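DTDP-4-amino-4,6-dideoxyglucose formyltransferase (Shewanella sp. FDAARGOS_354, PDB 6V2T) probably transfers a formyl group from a folate cofactor to the sugar amino group of dTDP-4-amino-4,6-dideoxyglucose, a step linked to O-antigen synthesis of lipopolysaccharide. Local coordinates at residues K33-F38 with D184-H189; F129-S134 with L239-F244; K216-L221 with I233-A238; Y249-P252 with K256-I259. One frame throughout, in Å; residues are numbered along the deposited sequence.

Contact 1: residues K33-F38 with D184-H189; sequences KPLVSF and DLLKDH
F38 reaches from helix 33-45 to helix 171-194 and meets L186 and K187 with the rim of its ring. Its CZ lies 3.7 Å from CG of K187, and its CE1 lies 4.0 Å from CB of L186, both partners sitting near the ring plane at the edge. CG of F38 is anti to the backbone N (chi1 177°), a setting that carries the ring straight out toward the neighbouring helix. The K187 side chain runs at about a right angle to F38; from CG on it is extended, which brings CE to 4.0 Å from F38 CZ, so that methylenes rather than the ammonium group make the contact. L186 uses two parts of its side chain: CB faces the phenylalanine, while CD1 touches CD2 of L35 at 4.0 Å, the two leucines crossing at about a right angle. In the Rossmann-like N-terminal domain, helix 33-45 follows the first strand, 24-30, of a mixed sheet, and helix 171-194 is the long helix after the last strand, 157-163. The two short helical segments run nearly parallel, inclined by 23°, with axes 11.9 Å apart at closest approach, a wide spacing bridged by side chains alone. I39 and L42, further along helix 33-45, also pack on L186, whereas M183 of helix 171-194 touches F38. On the more buried side, L35 leans on E182 and H99; the nearest atoms of its side chain and the bound nucleotide sugar are about 6 Å apart, and its backbone N is hydrogen-bonded to N32 OD1.

Contact 2: residues F129-S134 with L239-F244; sequences FPQVFS and LSHGDF. With 0FX (dTDP-4-amino-4,6-dideoxyglucose), chain G.
The nucleotide end of the dTDP-sugar pocket lies where helix 130-137 meets the loop after helix 229-238, and here V132 CG1 touches L239 CD2 at 3.8 Å, the side chains crossing at about a right angle. Nearer the ligand, Q131 NE2 stands 4.2 Å from ND1 of H241, and both nitrogens are hydrogen-bonded to S171 OG. Q131 NE2 also donates to ligand O3, on the deoxyribose, at 3.0 Å, with an N-H...O angle of 171°. Q131 reaches it with CG set between the backbone N and the carbonyl carbon (chi1 82°) and a further bend at chi2. H241 lays one face of its imidazole against the same sugar, ligand C1 standing 3.4 Å above the ring plane. The thymine lies over one face of the F244 ring, whose CE2 comes to 3.4 Å from ligand C51. F129, at the N-cap position, turns a face to the deoxyribose, with CD1 3.3 Å from ligand C3. A type II' turn from H241 to F244, with G242 at positive phi, brings the two rings together at the ligand, H241 CD2 lying at the F244 ring edge, in its plane. Aromatic faces and an amide on the 3'-hydroxyl form the thymidine-binding part of the dTDP-sugar pocket.

Contact 3: residues K216-L221 with I233-A238; sequences KALCKL and IDLLRA. With EDO (1,2-ethanediol), chain I.
L235 projects from helix 229-238 toward L218 and L221, joining this helix to the end of helix 212-219 and the residues just after it, in the C-terminal dimerization region. From CB the chain turns to put CG anti to the backbone N (chi1 171°), and the two methyls then part. L235 CD1 goes to L218, 4.2 Å from both its CD2 and its backbone O. L235 CD2 goes instead to L221, whose own CD2 is 3.9 Å away; these two side chains slide past each other in opposite directions. The other methyl of L221, CD1, meets CD2 of L236 at 3.9 Å, their side chains crossing at about a right angle, so L221 sits against two successive leucines of the helix. F133 and I136 of helix 130-137 also pack on L218; L229 and I233 of the second subunit pack on L221 and L236 respectively. Away from the leucines, R237 grips D234 OD1 side-on with NE and NH2, which approach it from the same face of the carboxylate. K138 forms a salt bridge with D234 OD2, and R237 NH1 donates to the backbone O of D169. R237 NH2 also reaches a 1,2-ethanediol, probably from the crystallisation liquor, donating to its O1 at 2.8 Å.

Contact 4: residues Y249-P252 with K256-I259; sequences YLRP and KVYI
One face of the Y249 ring receives V257, whose CB stands 3.7 Å from the centroid and 24° off the normal in a CH-pi contact displaced toward the rim. I259 CD1 sits at the ring's edge, 4.1 Å from CE2. Y249 CG lies between the backbone N and the carbonyl carbon (chi1 62°), which lays the ring alongside V257, and both valine methyls extend to the hydroxyl end of the ring, CG2 coming to 3.5 Å from OH. The backbones of the two strands form an antiparallel beta hairpin, in which Y249 and V257 are a hydrogen-bonded pair. V257 N donates to Y249 O at 2.9 Å, and Y249 N returns a bond to V257 O at 3.1 Å. The same Y249 carbonyl receives a CA-H...O contact from K256. L250 and K256 form the adjacent non-hydrogen-bonded pair on the sheet's other face, with CD2 of L250 4.1 Å from CG of K256; the lysine also makes a cation-pi contact with Y248. Past the strand end, R251 lays CD 3.7 Å from V257 CG2, and its NH2 makes a salt bridge with E167 of the second subunit. K256 to I259 pair antiparallel with a strand of that subunit, continuing the sheet across the dimer interface.

How the contacts relate
From the N terminus, contact 1 opens on the first helix after strand 24-30 and closes on helix 171-194, tying the early and late helices of the N-terminal formyltransferase domain together. Contact 2 opens within that span and closes far beyond it, so the two loops cross; it brings helix 130-137 of the N-terminal domain and the C-terminal loop together round the sugar-nucleotide pocket. Contact 3 is nested inside the loop of contact 2 and touches it, with V132 O against A238 CB and L239 on C219. Contact 4 follows in series as a tight hairpin, meeting contact 3 where I259 packs on L221 and L236. Contacts 3 and 4 both reach the second subunit, whereas contact 1 lies on the opposite side of the chain's centre.

Contact 1: residues K33-F38 with D184-H189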
loop_
_atom_site.group_PDB
_atom_site.type_symbol
_atom_site.label_atom_id
_atom_site.label_comp_id
_atom_site.label_asym_id
_atom_site.label_seq_id
_atom_site.Cartn_x
_atom_site.Cartn_y
_atom_site.Cartn_z
ATOM N N LYS B 33 24.397 0.561 -1.279
ATOM C CA LYS B 33 24.927 -0.666 -1.920
ATOM C C LYS B 33 24.626 -0.608 -3.415
ATOM O O LYS B 33 25.517 -0.883 -4.213
ATOM C CB LYS B 33 24.377 -1.937 -1.259
ATOM C CG LYS B 33 25.142 -3.206 -1.607
ATOM C CD LYS B 33 24.272 -4.436 -1.739
ATOM C CE LYS B 33 24.712 -5.334 -2.873
ATOM N NZ LYS B 33 23.623 -6.245 -3.289
ATOM N N PRO B 34 23.395 -0.267 -3.866
ATOM C CA PRO B 34 23.117 -0.185 -5.303
ATOM C C PRO B 34 24.136 0.671 -6.083
ATOM O O PRO B 34 24.661 0.176 -7.052
ATOM C CB PRO B 34 21.691 0.387 -5.354
ATOM C CG PRO B 34 21.062 -0.106 -4.062
ATOM C CD PRO B 34 22.188 -0.024 -3.054
ATOM N N LEU B 35 24.430 1.898 -5.630
ATOM C CA LEU B 35 25.459 2.797 -6.234
ATOM C C LEU B 35 26.864 2.166 -6.216
ATOM O O LEU B 35 27.492 2.151 -7.262
ATOM C CB LEU B 35 25.500 4.144 -5.493
ATOM C CG LEU B 35 24.626 5.251 -6.076
ATOM C CD1 LEU B 35 25.038 6.607 -5.504
ATOM C CD2 LEU B 35 24.679 5.275 -7.602
ATOM N N VAL B 36 27.376 1.775 -5.051
ATOM C CA VAL B 36 28.738 1.196 -4.902
ATOM C C VAL B 36 28.884 0.048 -5.902
ATOM O O VAL B 36 29.810 0.079 -6.745
ATOM C CB VAL B 36 28.990 0.695 -3.468
ATOM C CG1 VAL B 36 30.281 -0.117 -3.385
ATOM C CG2 VAL B 36 29.042 1.837 -2.472
ATOM N N SER B 37 28.013 -0.949 -5.778
ATOM C CA SER B 37 28.024 -2.152 -6.640
ATOM C C SER B 37 28.014 -1.701 -8.112
ATOM O O SER B 37 28.850 -2.186 -8.884
ATOM C CB SER B 37 26.881 -3.063 -6.294
ATOM O OG SER B 37 26.786 -4.106 -7.243
ATOM N N PHE B 38 27.146 -0.761 -8.484
ATOM C CA PHE B 38 27.062 -0.224 -9.868
ATOM C C PHE B 38 28.374 0.473 -10.261
ATOM O O PHE B 38 28.834 0.267 -11.390
ATOM C CB PHE B 38 25.894 0.743 -10.004
ATOM C CG PHE B 38 25.811 1.359 -11.364
ATOM C CD1 PHE B 38 26.309 2.632 -11.589
ATOM C CD2 PHE B 38 25.284 0.643 -12.426
ATOM C CE1 PHE B 38 26.234 3.193 -12.849
ATOM C CE2 PHE B 38 25.225 1.204 -13.688
ATOM C CZ PHE B 38 25.694 2.483 -13.890
ATOM N N ASP B 184 22.643 6.398 -15.332
ATOM C CA ASP B 184 22.844 6.960 -16.685
ATOM C C ASP B 184 23.949 8.023 -16.640
ATOM O O ASP B 184 24.844 7.957 -17.479
ATOM C CB ASP B 184 21.563 7.569 -17.265
ATOM C CG ASP B 184 20.447 6.600 -17.639
ATOM O OD1 ASP B 184 20.678 5.377 -17.586
ATOM O OD2 ASP B 184 19.331 7.101 -17.921
ATOM N N LEU B 185 23.888 8.992 -15.702
ATOM C CA LEU B 185 24.925 10.052 -15.579
ATOM C C LEU B 185 26.303 9.447 -15.327
ATOM O O LEU B 185 27.297 9.905 -15.957
ATOM C CB LEU B 185 24.558 11.022 -14.446
ATOM C CG LEU B 185 23.439 11.996 -14.757
ATOM C CD1 LEU B 185 23.023 12.735 -13.490
ATOM C CD2 LEU B 185 23.848 13.010 -15.831
ATOM N N LEU B 186 26.408 8.472 -14.435
ATOM C CA LEU B 186 27.710 7.849 -14.138
ATOM C C LEU B 186 28.246 7.109 -15.379
ATOM O O LEU B 186 29.442 7.209 -15.659
ATOM C CB LEU B 186 27.556 6.957 -12.912
ATOM C CG LEU B 186 27.462 7.748 -11.610
ATOM C CD1 LEU B 186 27.052 6.877 -10.440
ATOM C CD2 LEU B 186 28.795 8.425 -11.326
ATOM N N LYS B 187 27.405 6.379 -16.102
ATOM C CA LYS B 187 27.832 5.670 -17.343
ATOM C C LYS B 187 28.500 6.682 -18.277
ATOM O O LYS B 187 29.635 6.467 -18.691
ATOM C CB LYS B 187 26.625 5.045 -18.046
ATOM C CG LYS B 187 26.015 3.831 -17.372
ATOM C CD LYS B 187 24.712 3.422 -18.036
ATOM C CE LYS B 187 24.168 2.089 -17.586
ATOM N NZ LYS B 187 22.971 1.749 -18.379
ATOM N N ASP B 188 27.804 7.781 -18.534
ATOM C CA ASP B 188 28.239 8.876 -19.427
ATOM C C ASP B 188 29.405 9.698 -18.839
ATOM O O ASP B 188 30.162 10.237 -19.658
ATOM C CB ASP B 188 27.051 9.775 -19.784
ATOM C CG ASP B 188 26.019 9.087 -20.671
ATOM O OD1 ASP B 188 24.955 9.695 -20.939
ATOM O OD2 ASP B 188 26.288 7.953 -21.085
ATOM N N HIS B 189 29.578 9.811 -17.515
ATOM C CA HIS B 189 30.439 10.887 -16.931
ATOM C C HIS B 189 31.365 10.441 -15.810
ATOM O O HIS B 189 32.088 11.318 -15.309
ATOM C CB HIS B 189 29.578 12.053 -16.445
ATOM C CG HIS B 189 28.847 12.718 -17.555
ATOM N ND1 HIS B 189 29.490 13.136 -18.699
ATOM C CD2 HIS B 189 27.543 13.027 -17.715
ATOM C CE1 HIS B 189 28.605 13.699 -19.511
ATOM N NE2 HIS B 189 27.410 13.659 -18.922
#

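Contact 2: residues F129-S134 with L239-F244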
loop_
_atom_site.group_PDB
_atom_site.type_symbol
_atom_site.label_atom_id
_atom_site.label_comp_id
_atom_site.label_asym_id
_atom_site.label_seq_id
_atom_site.Cartn_x
_atom_site.Cartn_y
_atom_site.Cartn_z
ATOM N N PHE B 129 15.912 13.433 1.237
ATOM C CA PHE B 129 14.809 12.781 0.502
ATOM C C PHE B 129 14.156 13.782 -0.461
ATOM O O PHE B 129 12.948 14.012 -0.415
ATOM C CB PHE B 129 13.798 12.169 1.466
ATOM C CG PHE B 129 14.374 11.270 2.549
ATOM C CD1 PHE B 129 15.575 10.610 2.388
ATOM C CD2 PHE B 129 13.687 11.080 3.737
ATOM C CE1 PHE B 129 16.091 9.795 3.386
ATOM C CE2 PHE B 129 14.190 10.255 4.731
ATOM C CZ PHE B 129 15.390 9.607 4.550
ATOM N N PRO B 130 14.914 14.323 -1.425
ATOM C CA PRO B 130 14.385 15.370 -2.319
ATOM C C PRO B 130 13.051 15.047 -2.995
ATOM O O PRO B 130 12.224 15.904 -3.060
ATOM C CB PRO B 130 15.528 15.564 -3.320
ATOM C CG PRO B 130 16.749 15.260 -2.482
ATOM C CD PRO B 130 16.331 14.035 -1.688
ATOM N N GLN B 131 12.844 13.808 -3.453
ATOM C CA GLN B 131 11.600 13.423 -4.149
ATOM C C GLN B 131 10.404 13.481 -3.189
ATOM O O GLN B 131 9.354 13.785 -3.667
ATOM C CB GLN B 131 11.778 12.071 -4.849
ATOM C CG GLN B 131 11.591 10.889 -3.915
ATOM C CD GLN B 131 12.775 10.634 -3.006
ATOM O OE1 GLN B 131 13.853 11.174 -3.184
ATOM N NE2 GLN B 131 12.572 9.754 -2.042
ATOM N N VAL B 132 10.564 13.299 -1.871
ATOM C CA VAL B 132 9.438 13.411 -0.911
ATOM C C VAL B 132 8.912 14.854 -0.965
ATOM O O VAL B 132 7.710 15.043 -1.160
ATOM C CB VAL B 132 9.849 13.034 0.526
ATOM C CG1 VAL B 132 8.732 13.323 1.495
ATOM C CG2 VAL B 132 10.289 11.580 0.615
ATOM N N PHE B 133 9.793 15.801 -0.749
ATOM C CA PHE B 133 9.509 17.266 -0.827
ATOM C C PHE B 133 9.031 17.627 -2.241
ATOM O O PHE B 133 8.040 18.306 -2.345
ATOM C CB PHE B 133 10.718 18.055 -0.343
ATOM C CG PHE B 133 10.998 17.790 1.113
ATOM C CD1 PHE B 133 10.276 18.453 2.098
ATOM C CD2 PHE B 133 11.935 16.842 1.495
ATOM C CE1 PHE B 133 10.508 18.171 3.438
ATOM C CE2 PHE B 133 12.122 16.533 2.837
ATOM C CZ PHE B 133 11.441 17.230 3.796
ATOM N N SER B 134 9.640 17.125 -3.301
ATOM C CA SER B 134 9.197 17.514 -4.660
ATOM C C SER B 134 7.743 17.069 -4.890
ATOM O O SER B 134 7.015 17.799 -5.603
ATOM C CB SER B 134 10.109 17.006 -5.758
ATOM O OG SER B 134 11.295 17.780 -5.798
ATOM N N LEU B 239 5.002 10.348 1.254
ATOM C CA LEU B 239 5.488 9.731 2.519
ATOM C C LEU B 239 5.421 8.191 2.430
ATOM O O LEU B 239 5.774 7.511 3.409
ATOM C CB LEU B 239 4.642 10.285 3.657
ATOM C CG LEU B 239 4.910 11.758 3.975
ATOM C CD1 LEU B 239 4.060 12.225 5.151
ATOM C CD2 LEU B 239 6.383 12.040 4.251
ATOM N N SER B 240 5.058 7.658 1.276
ATOM C CA SER B 240 4.934 6.207 1.027
ATOM C C SER B 240 6.138 5.734 0.236
ATOM O O SER B 240 6.378 6.229 -0.881
ATOM C CB SER B 240 3.642 5.869 0.379
ATOM O OG SER B 240 2.590 6.311 1.209
ATOM N N HIS B 241 6.920 4.858 0.843
ATOM C CA HIS B 241 8.164 4.341 0.220
ATOM C C HIS B 241 8.367 2.918 0.724
ATOM O O HIS B 241 9.050 2.752 1.762
ATOM C CB HIS B 241 9.348 5.234 0.542
ATOM C CG HIS B 241 10.581 4.960 -0.243
ATOM N ND1 HIS B 241 11.120 5.913 -1.109
ATOM C CD2 HIS B 241 11.398 3.869 -0.290
ATOM C CE1 HIS B 241 12.211 5.401 -1.672
ATOM N NE2 HIS B 241 12.408 4.144 -1.185
ATOM N N GLY B 242 7.793 1.967 0.012
ATOM C CA GLY B 242 7.897 0.527 0.337
ATOM C C GLY B 242 7.415 0.289 1.755
ATOM O O GLY B 242 6.339 0.809 2.103
ATOM N N ASP B 243 8.235 -0.349 2.593
ATOM C CA ASP B 243 7.822 -0.755 3.959
ATOM C C ASP B 243 8.274 0.262 4.997
ATOM O O ASP B 243 8.041 -0.012 6.199
ATOM C CB ASP B 243 8.377 -2.130 4.319
ATOM C CG ASP B 243 7.611 -3.229 3.617
ATOM O OD1 ASP B 243 6.376 -3.082 3.481
ATOM O OD2 ASP B 243 8.253 -4.192 3.187
ATOM N N PHE B 244 8.833 1.407 4.586
ATOM C CA PHE B 244 9.298 2.431 5.558
ATOM C C PHE B 244 8.095 2.859 6.396
ATOM O O PHE B 244 6.986 2.972 5.859
ATOM C CB PHE B 244 10.045 3.579 4.863
ATOM C CG PHE B 244 11.495 3.278 4.581
ATOM C CD1 PHE B 244 11.969 3.197 3.279
ATOM C CD2 PHE B 244 12.382 3.052 5.625
ATOM C CE1 PHE B 244 13.296 2.888 3.019
ATOM C CE2 PHE B 244 13.716 2.758 5.368
ATOM C CZ PHE B 244 14.165 2.681 4.065
HETATM O O4P 0FX G . 19.367 7.855 -0.743
HETATM P P2 0FX G . 20.111 6.994 0.281
HETATM O O3P 0FX G . 21.349 6.367 -0.279
HETATM O O1G 0FX G . 20.550 8.061 1.346
HETATM C C1G 0FX G . 21.933 8.152 1.681
HETATM C C2G 0FX G . 21.962 8.252 3.193
HETATM O O2G 0FX G . 21.393 7.113 3.866
HETATM C C3G 0FX G . 21.161 9.489 3.563
HETATM O O3G 0FX G . 21.283 9.646 4.985
HETATM C C4G 0FX G . 21.640 10.730 2.784
HETATM N N4A 0FX G . 20.673 11.815 2.972
HETATM C C5G 0FX G . 21.792 10.529 1.281
HETATM C C6G 0FX G . 22.494 11.740 0.633
HETATM O O5G 0FX G . 22.519 9.318 1.056
HETATM O OPP 0FX G . 19.431 5.611 0.994
HETATM P P 0FX G . 18.357 5.943 2.086
HETATM O O1P 0FX G . 18.757 6.699 3.265
HETATM O O2P 0FX G . 17.878 4.620 2.621
HETATM O O5 0FX G . 17.015 6.524 1.492
HETATM C C5 0FX G . 16.509 6.069 0.265
HETATM C C4 0FX G . 15.021 6.440 0.232
HETATM O O4 0FX G . 14.262 5.680 1.175
HETATM C C3 0FX G . 14.719 7.892 0.644
HETATM O O3 0FX G . 14.951 8.813 -0.413
HETATM C C2 0FX G . 13.253 7.854 1.144
HETATM C C1 0FX G . 13.182 6.394 1.673
HETATM N N11 0FX G . 13.244 6.394 3.128
HETATM C C61 0FX G . 14.384 6.127 3.803
HETATM C C51 0FX G . 14.362 6.121 5.197
HETATM C C5A 0FX G . 15.641 5.833 5.976
HETATM C C21 0FX G . 12.098 6.644 3.774
HETATM O O21 0FX G . 10.980 6.911 3.054
HETATM N N31 0FX G . 12.038 6.663 5.128
HETATM C C41 0FX G . 13.157 6.400 5.853
HETATM O O41 0FX G . 13.086 6.475 7.214
#

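Contact 3: residues K216-L221 with I233-A238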
loop_
_atom_site.group_PDB
_atom_site.type_symbol
_atom_site.label_atom_id
_atom_site.label_comp_id
_atom_site.label_asym_id
_atom_site.label_seq_id
_atom_site.Cartn_x
_atom_site.Cartn_y
_atom_site.Cartn_z
ATOM N N LYS B 216 10.749 14.468 9.365
ATOM C CA LYS B 216 10.071 13.964 10.582
ATOM C C LYS B 216 8.802 14.774 10.877
ATOM O O LYS B 216 7.768 14.137 11.152
ATOM C CB LYS B 216 11.056 13.957 11.757
ATOM C CG LYS B 216 12.141 12.916 11.603
ATOM C CD LYS B 216 13.116 12.812 12.754
ATOM C CE LYS B 216 13.903 11.512 12.691
ATOM N NZ LYS B 216 15.137 11.580 13.507
ATOM N N ALA B 217 8.821 16.093 10.708
ATOM C CA ALA B 217 7.625 16.950 10.906
ATOM C C ALA B 217 6.522 16.584 9.905
ATOM O O ALA B 217 5.343 16.510 10.332
ATOM C CB ALA B 217 7.975 18.419 10.819
ATOM N N LEU B 218 6.853 16.379 8.622
ATOM C CA LEU B 218 5.848 16.047 7.574
ATOM C C LEU B 218 5.159 14.742 7.944
ATOM O O LEU B 218 3.989 14.543 7.575
ATOM C CB LEU B 218 6.521 15.830 6.217
ATOM C CG LEU B 218 6.671 17.047 5.320
ATOM C CD1 LEU B 218 7.334 16.600 4.027
ATOM C CD2 LEU B 218 5.325 17.703 5.057
ATOM N N CYS B 219 5.891 13.879 8.636
ATOM C CA CYS B 219 5.474 12.490 8.927
ATOM C C CYS B 219 4.323 12.512 9.931
ATOM O O CYS B 219 3.489 11.633 9.847
ATOM C CB CYS B 219 6.643 11.666 9.439
ATOM S SG CYS B 219 7.699 11.015 8.114
ATOM N N LYS B 220 4.274 13.521 10.811
ATOM C CA LYS B 220 3.258 13.632 11.887
ATOM C C LYS B 220 1.989 14.203 11.266
ATOM O O LYS B 220 1.935 15.424 10.988
ATOM C CB LYS B 220 3.762 14.487 13.056
ATOM C CG LYS B 220 2.790 14.546 14.228
ATOM C CD LYS B 220 3.284 15.320 15.433
ATOM C CE LYS B 220 2.134 15.631 16.371
ATOM N NZ LYS B 220 2.580 16.429 17.536
ATOM N N LEU B 221 1.015 13.341 11.003
ATOM C CA LEU B 221 -0.225 13.763 10.324
ATOM C C LEU B 221 -1.119 14.504 11.323
ATOM O O LEU B 221 -1.157 14.102 12.488
ATOM C CB LEU B 221 -0.934 12.519 9.789
ATOM C CG LEU B 221 -0.116 11.700 8.800
ATOM C CD1 LEU B 221 -0.925 10.483 8.374
ATOM C CD2 LEU B 221 0.303 12.535 7.601
ATOM N N ILE B 233 -3.818 13.232 -0.672
ATOM C CA ILE B 233 -3.247 12.074 -1.425
ATOM C C ILE B 233 -1.779 12.367 -1.749
ATOM O O ILE B 233 -0.927 11.462 -1.572
ATOM C CB ILE B 233 -4.096 11.721 -2.659
ATOM C CG1 ILE B 233 -5.403 11.045 -2.237
ATOM C CG2 ILE B 233 -3.304 10.852 -3.629
ATOM C CD1 ILE B 233 -6.355 10.740 -3.354
ATOM N N ASP B 234 -1.468 13.600 -2.151
ATOM C CA ASP B 234 -0.094 14.023 -2.512
ATOM C C ASP B 234 0.823 13.877 -1.296
ATOM O O ASP B 234 1.928 13.313 -1.446
ATOM C CB ASP B 234 -0.096 15.446 -3.084
ATOM C CG ASP B 234 -0.527 15.502 -4.531
ATOM O OD1 ASP B 234 -0.795 14.429 -5.115
ATOM O OD2 ASP B 234 -0.509 16.617 -5.100
ATOM N N LEU B 235 0.384 14.297 -0.125
ATOM C CA LEU B 235 1.169 14.151 1.131
ATOM C C LEU B 235 1.422 12.665 1.424
ATOM O O LEU B 235 2.605 12.305 1.747
ATOM C CB LEU B 235 0.384 14.785 2.280
ATOM C CG LEU B 235 0.927 14.551 3.687
ATOM C CD1 LEU B 235 2.333 15.090 3.790
ATOM C CD2 LEU B 235 0.017 15.211 4.738
ATOM N N LEU B 236 0.366 11.840 1.400
ATOM C CA LEU B 236 0.495 10.398 1.784
ATOM C C LEU B 236 1.327 9.647 0.723
ATOM O O LEU B 236 2.157 8.820 1.116
ATOM C CB LEU B 236 -0.891 9.781 1.971
ATOM C CG LEU B 236 -1.723 10.374 3.103
ATOM C CD1 LEU B 236 -3.097 9.723 3.143
ATOM C CD2 LEU B 236 -1.018 10.250 4.450
ATOM N N ARG B 237 1.165 9.943 -0.569
ATOM C CA ARG B 237 2.014 9.288 -1.610
ATOM C C ARG B 237 3.475 9.730 -1.478
ATOM O O ARG B 237 4.370 8.836 -1.622
ATOM C CB ARG B 237 1.419 9.426 -3.017
ATOM C CG ARG B 237 1.683 10.746 -3.724
ATOM C CD ARG B 237 0.826 10.766 -4.987
ATOM N NE ARG B 237 0.775 12.084 -5.589
ATOM C CZ ARG B 237 1.623 12.580 -6.483
ATOM N NH1 ARG B 237 2.664 11.890 -6.933
ATOM N NH2 ARG B 237 1.415 13.806 -6.924
ATOM N N ALA B 238 3.739 10.995 -1.095
ATOM C CA ALA B 238 5.098 11.534 -0.881
ATOM C C ALA B 238 5.779 10.756 0.253
ATOM O O ALA B 238 6.989 10.592 0.205
ATOM C CB ALA B 238 5.063 13.004 -0.522
HETATM C C1 EDO I . 2.900 15.344 -9.884
HETATM O O1 EDO I . 3.225 15.285 -8.497
HETATM C C2 EDO I . 2.558 16.738 -10.220
HETATM O O2 EDO I . 1.609 17.261 -9.284
#

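Contact 4: residues Y249-P252 with K256-I259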
loop_
_atom_site.group_PDB
_atom_site.type_symbol
_atom_site.label_atom_id
_atom_site.label_comp_id
_atom_site.label_asym_id
_atom_site.label_seq_id
_atom_site.Cartn_x
_atom_site.Cartn_y
_atom_site.Cartn_z
ATOM N N TYR B 249 -0.317 9.034 12.548
ATOM C CA TYR B 249 -0.977 9.910 13.555
ATOM C C TYR B 249 -0.808 9.273 14.942
ATOM O O TYR B 249 -0.710 8.025 15.101
ATOM C CB TYR B 249 -2.424 10.263 13.176
ATOM C CG TYR B 249 -3.383 9.104 13.054
ATOM C CD1 TYR B 249 -4.073 8.616 14.164
ATOM C CD2 TYR B 249 -3.592 8.485 11.832
ATOM C CE1 TYR B 249 -4.958 7.559 14.053
ATOM C CE2 TYR B 249 -4.478 7.427 11.706
ATOM C CZ TYR B 249 -5.143 6.950 12.823
ATOM O OH TYR B 249 -5.982 5.892 12.667
ATOM N N LEU B 250 -0.713 10.156 15.941
ATOM C CA LEU B 250 -0.602 9.819 17.382
ATOM C C LEU B 250 -1.994 9.528 17.944
ATOM O O LEU B 250 -2.889 10.355 17.722
ATOM C CB LEU B 250 0.019 11.010 18.115
ATOM C CG LEU B 250 1.536 10.984 18.218
ATOM C CD1 LEU B 250 2.073 12.346 18.642
ATOM C CD2 LEU B 250 1.978 9.887 19.175
ATOM N N ARG B 251 -2.153 8.416 18.664
ATOM C CA ARG B 251 -3.403 8.094 19.414
ATOM C C ARG B 251 -3.307 8.664 20.831
ATOM O O ARG B 251 -2.199 8.814 21.343
ATOM C CB ARG B 251 -3.609 6.580 19.395
ATOM C CG ARG B 251 -4.168 6.075 18.073
ATOM C CD ARG B 251 -4.238 4.567 17.942
ATOM N NE ARG B 251 -4.805 3.891 19.104
ATOM C CZ ARG B 251 -6.081 3.952 19.483
ATOM N NH1 ARG B 251 -6.469 3.260 20.540
ATOM N NH2 ARG B 251 -6.971 4.662 18.800
ATOM N N PRO B 252 -4.435 9.025 21.498
ATOM C CA PRO B 252 -4.402 9.500 22.887
ATOM C C PRO B 252 -3.468 8.720 23.833
ATOM O O PRO B 252 -2.775 9.367 24.582
ATOM C CB PRO B 252 -5.880 9.390 23.293
ATOM C CG PRO B 252 -6.600 9.780 22.026
ATOM C CD PRO B 252 -5.799 9.090 20.937
ATOM N N LYS B 256 0.854 4.785 17.740
ATOM C CA LYS B 256 0.904 5.418 16.398
ATOM C C LYS B 256 0.176 4.523 15.402
ATOM O O LYS B 256 0.338 3.283 15.467
ATOM C CB LYS B 256 2.359 5.652 15.972
ATOM C CG LYS B 256 3.055 6.773 16.738
ATOM C CD LYS B 256 4.526 6.925 16.430
ATOM C CE LYS B 256 5.207 7.851 17.415
ATOM N NZ LYS B 256 6.542 8.279 16.939
ATOM N N VAL B 257 -0.569 5.146 14.496
ATOM C CA VAL B 257 -1.092 4.446 13.299
ATOM C C VAL B 257 -0.275 4.916 12.102
ATOM O O VAL B 257 -0.398 6.077 11.761
ATOM C CB VAL B 257 -2.586 4.700 13.112
ATOM C CG1 VAL B 257 -3.065 4.004 11.852
ATOM C CG2 VAL B 257 -3.375 4.229 14.331
ATOM N N TYR B 258 0.491 4.025 11.476
ATOM C CA TYR B 258 1.259 4.351 10.242
ATOM C C TYR B 258 0.344 4.193 9.025
ATOM O O TYR B 258 -0.381 3.156 8.888
ATOM C CB TYR B 258 2.555 3.538 10.136
ATOM C CG TYR B 258 3.588 3.953 11.154
ATOM C CD1 TYR B 258 4.493 4.974 10.894
ATOM C CD2 TYR B 258 3.613 3.373 12.412
ATOM C CE1 TYR B 258 5.431 5.362 11.838
ATOM C CE2 TYR B 258 4.538 3.755 13.367
ATOM C CZ TYR B 258 5.458 4.744 13.076
ATOM O OH TYR B 258 6.358 5.131 14.016
ATOM N N ILE B 259 0.397 5.205 8.155
ATOM C CA ILE B 259 -0.419 5.300 6.921
ATOM C C ILE B 259 0.507 5.205 5.714
ATOM O O ILE B 259 1.470 5.972 5.659
ATOM C CB ILE B 259 -1.221 6.613 6.927
ATOM C CG1 ILE B 259 -2.126 6.704 8.154
ATOM C CG2 ILE B 259 -2.010 6.764 5.640
ATOM C CD1 ILE B 259 -3.293 5.732 8.131
#